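PDB 5N1T: cytochrome C from Thioalkalivibrio paradoxus ARh 1, which binds heme c covalently and probably serves as an electron carrier, as is usual for cytochromes c. Local coordinates for residues Thr78-Gln81 / Arg82-Gly86. Numbering follows the deposited sequence.
Sequences TVMQ and RQASG. With HEC (heme c), chain F.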
loop_
_atom_site.group_PDB
_atom_site.type_symbol
_atom_site.label_atom_id
_atom_site.label_comp_id
_atom_site.label_asym_id
_atom_site.label_seq_id
_atom_site.Cartn_x
_atom_site.Cartn_y
_atom_site.Cartn_z
ATOM N N THR B 78 0.579 27.604 5.719
ATOM C CA THR B 78 0.237 26.249 5.251
ATOM C C THR B 78 -0.014 25.326 6.416
ATOM O O THR B 78 -0.896 24.502 6.342
ATOM C CB THR B 78 1.279 25.596 4.335
ATOM O OG1 THR B 78 2.598 25.967 4.753
ATOM C CG2 THR B 78 1.077 26.030 2.922
ATOM N N VAL B 79 0.747 25.483 7.492
ATOM C CA VAL B 79 0.624 24.622 8.675
ATOM C C VAL B 79 0.834 25.367 9.997
ATOM O O VAL B 79 0.494 24.847 11.059
ATOM C CB VAL B 79 1.592 23.431 8.586
ATOM C CG1 VAL B 79 3.048 23.871 8.807
ATOM C CG2 VAL B 79 1.150 22.307 9.508
ATOM N N MET B 80 1.383 26.585 9.931
ATOM C CA MET B 80 1.687 27.320 11.161
ATOM C C MET B 80 0.522 27.664 12.075
ATOM O O MET B 80 0.691 27.634 13.285
ATOM C CB MET B 80 2.603 28.512 10.936
ATOM C CG MET B 80 4.090 28.132 10.904
ATOM S SD MET B 80 4.859 27.339 12.356
ATOM C CE MET B 80 4.294 28.333 13.726
ATOM N N GLN B 81 -0.646 27.981 11.517
ATOM C CA GLN B 81 -1.835 28.133 12.347
ATOM C C GLN B 81 -2.232 26.821 13.043
ATOM O O GLN B 81 -2.610 26.841 14.227
ATOM C CB GLN B 81 -3.009 28.667 11.550
ATOM C CG GLN B 81 -4.240 28.957 12.407
ATOM C CD GLN B 81 -5.360 29.555 11.576
ATOM O OE1 GLN B 81 -5.540 29.193 10.415
ATOM N NE2 GLN B 81 -6.103 30.497 12.156
ATOM N N ARG B 82 -2.151 25.696 12.316
ATOM C CA ARG B 82 -2.500 24.418 12.921
ATOM C C ARG B 82 -1.651 24.198 14.165
ATOM O O ARG B 82 -2.170 23.803 15.219
ATOM C CB ARG B 82 -2.436 23.260 11.911
ATOM C CG ARG B 82 -3.718 23.146 11.087
ATOM C CD ARG B 82 -3.668 22.070 10.046
ATOM N NE ARG B 82 -2.947 22.494 8.858
ATOM C CZ ARG B 82 -2.469 21.651 7.938
ATOM N NH1 ARG B 82 -2.603 20.333 8.085
ATOM N NH2 ARG B 82 -1.826 22.106 6.872
ATOM N N GLN B 83 -0.370 24.541 14.051
ATOM C CA GLN B 83 0.586 24.389 15.130
ATOM C C GLN B 83 0.399 25.491 16.187
ATOM O O GLN B 83 0.128 25.182 17.357
ATOM C CB GLN B 83 2.015 24.372 14.568
ATOM C CG GLN B 83 2.467 23.053 13.945
ATOM C CD GLN B 83 2.516 21.948 14.973
ATOM O OE1 GLN B 83 3.239 22.050 15.960
ATOM N NE2 GLN B 83 1.721 20.887 14.763
ATOM N N ALA B 84 0.531 26.753 15.763
ATOM C CA ALA B 84 0.391 27.944 16.618
ATOM C C ALA B 84 -0.858 27.984 17.540
ATOM O O ALA B 84 -0.735 28.333 18.730
ATOM C CB ALA B 84 0.484 29.216 15.771
ATOM N N SER B 85 -2.024 27.613 16.985
ATOM C CA SER B 85 -3.296 27.500 17.700
ATOM C C SER B 85 -3.256 26.457 18.829
ATOM O O SER B 85 -4.052 26.498 19.774
ATOM C CB SER B 85 -4.413 27.134 16.712
ATOM O OG SER B 85 -4.699 28.197 15.793
ATOM N N GLY B 86 -2.315 25.528 18.742
ATOM C CA GLY B 86 -2.153 24.508 19.761
ATOM C C GLY B 86 -1.591 25.018 21.066
ATOM O O GLY B 86 -1.637 24.310 22.085
HETATM FE FE HEC F . 7.093 26.950 12.194
HETATM C CHA HEC F . 6.989 29.333 9.658
HETATM C CHB HEC F . 8.019 29.353 14.397
HETATM C CHC HEC F . 6.591 24.708 14.830
HETATM C CHD HEC F . 6.607 24.493 9.941
HETATM N NA HEC F . 7.424 29.001 12.037
HETATM C C1A HEC F . 7.390 29.811 10.976
HETATM C C2A HEC F . 7.741 31.238 11.223
HETATM C C3A HEC F . 8.035 31.234 12.657
HETATM C C4A HEC F . 7.805 29.819 13.024
HETATM C CMA HEC F . 8.445 32.342 13.576
HETATM C CAA HEC F . 7.798 32.371 10.229
HETATM C CBA HEC F . 9.247 32.297 9.741
HETATM C CGA HEC F . 9.680 33.406 8.792
HETATM O O1A HEC F . 8.839 34.120 8.205
HETATM O O2A HEC F . 10.906 33.577 8.603
HETATM N NB HEC F . 7.259 27.018 14.273
HETATM C C1B HEC F . 7.665 28.088 14.993
HETATM C C2B HEC F . 7.739 27.923 16.453
HETATM C C3B HEC F . 7.286 26.547 16.620
HETATM C C4B HEC F . 7.027 26.059 15.211
HETATM C CMB HEC F . 8.119 28.902 17.529
HETATM C CAB HEC F . 7.179 25.998 17.997
HETATM C CBB HEC F . 6.739 24.648 18.410
HETATM N NC HEC F . 6.680 24.911 12.372
HETATM C C1C HEC F . 6.543 24.137 13.473
HETATM C C2C HEC F . 6.272 22.688 13.205
HETATM C C3C HEC F . 6.261 22.668 11.720
HETATM C C4C HEC F . 6.537 24.062 11.339
HETATM C CMC HEC F . 6.061 21.601 14.217
HETATM C CAC HEC F . 6.102 21.597 10.690
HETATM C CBC HEC F . 5.765 20.179 10.949
HETATM N ND HEC F . 6.834 26.926 10.151
HETATM C C1D HEC F . 6.596 25.860 9.395
HETATM C C2D HEC F . 6.411 26.146 7.953
HETATM C C3D HEC F . 6.545 27.610 7.886
HETATM C C4D HEC F . 6.785 27.949 9.293
HETATM C CMD HEC F . 6.184 25.202 6.823
HETATM C CAD HEC F . 6.428 28.535 6.718
HETATM C CBD HEC F . 5.048 29.149 6.929
HETATM C CGD HEC F . 3.882 28.311 6.445
HETATM O O1D HEC F . 3.757 28.076 5.222
HETATM O O2D HEC F . 3.056 27.899 7.291
#
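The guanidinium of Arg82 reaches back to the start of the turn and donates from NH2 to the carbonyl oxygen of Thr78, with 2.6 Å between Arg82 NH2 and Thr78 O. The oxygen meets the group at its edge, close to the guanidinium plane, while CG2 of Val79 rests over one face near the rim, 4.0 Å from Arg82 NH2. A bend at chi3 (-80°) turns the arginine chain back toward Thr78.

On the heme side, Met80 carries its sulfur to the iron, at 2.3 Å from SD to FE, as one axial ligand; His42 is the other. The Met80 side chain is folded at chi2 and chi3, and its CE lies 4.4 Å from CB of Ala84. A heme propionate is held by Thr78, whose backbone N lies 2.9 Å from HEC O2D and whose OG1 hydrogen-bonds to HEC O1D. Weak bonds from the backbone N of Val79 and Met80 also converge on O2D. Gln83 lays its side chain beside the heme, OE1 3.3 Å from the methyl CMC of HEC.

Helix 80-84 is the short helix that begins at the axial methionine of this class I-type cytochrome c, with Val79 as its N-cap residue. The turn is tied by i to i+4 backbone bonds from Gln83 N to Val79 O, Ala84 N to Met80 O (2.6 Å) and Ser85 N to Gln81 O (2.9 Å); Ser85 OG adds a weak bond to the same Gln81 oxygen.

Farther out, Met67 and Phe70 of helix 60-72 touch the Met80 side chain, the Gln81 amide donates to the carbonyl of Arg71, and Arg75 adds a further bond to the heme. The Arg82 guanidinium and the Gln83 amide also bond to the chain of another protein.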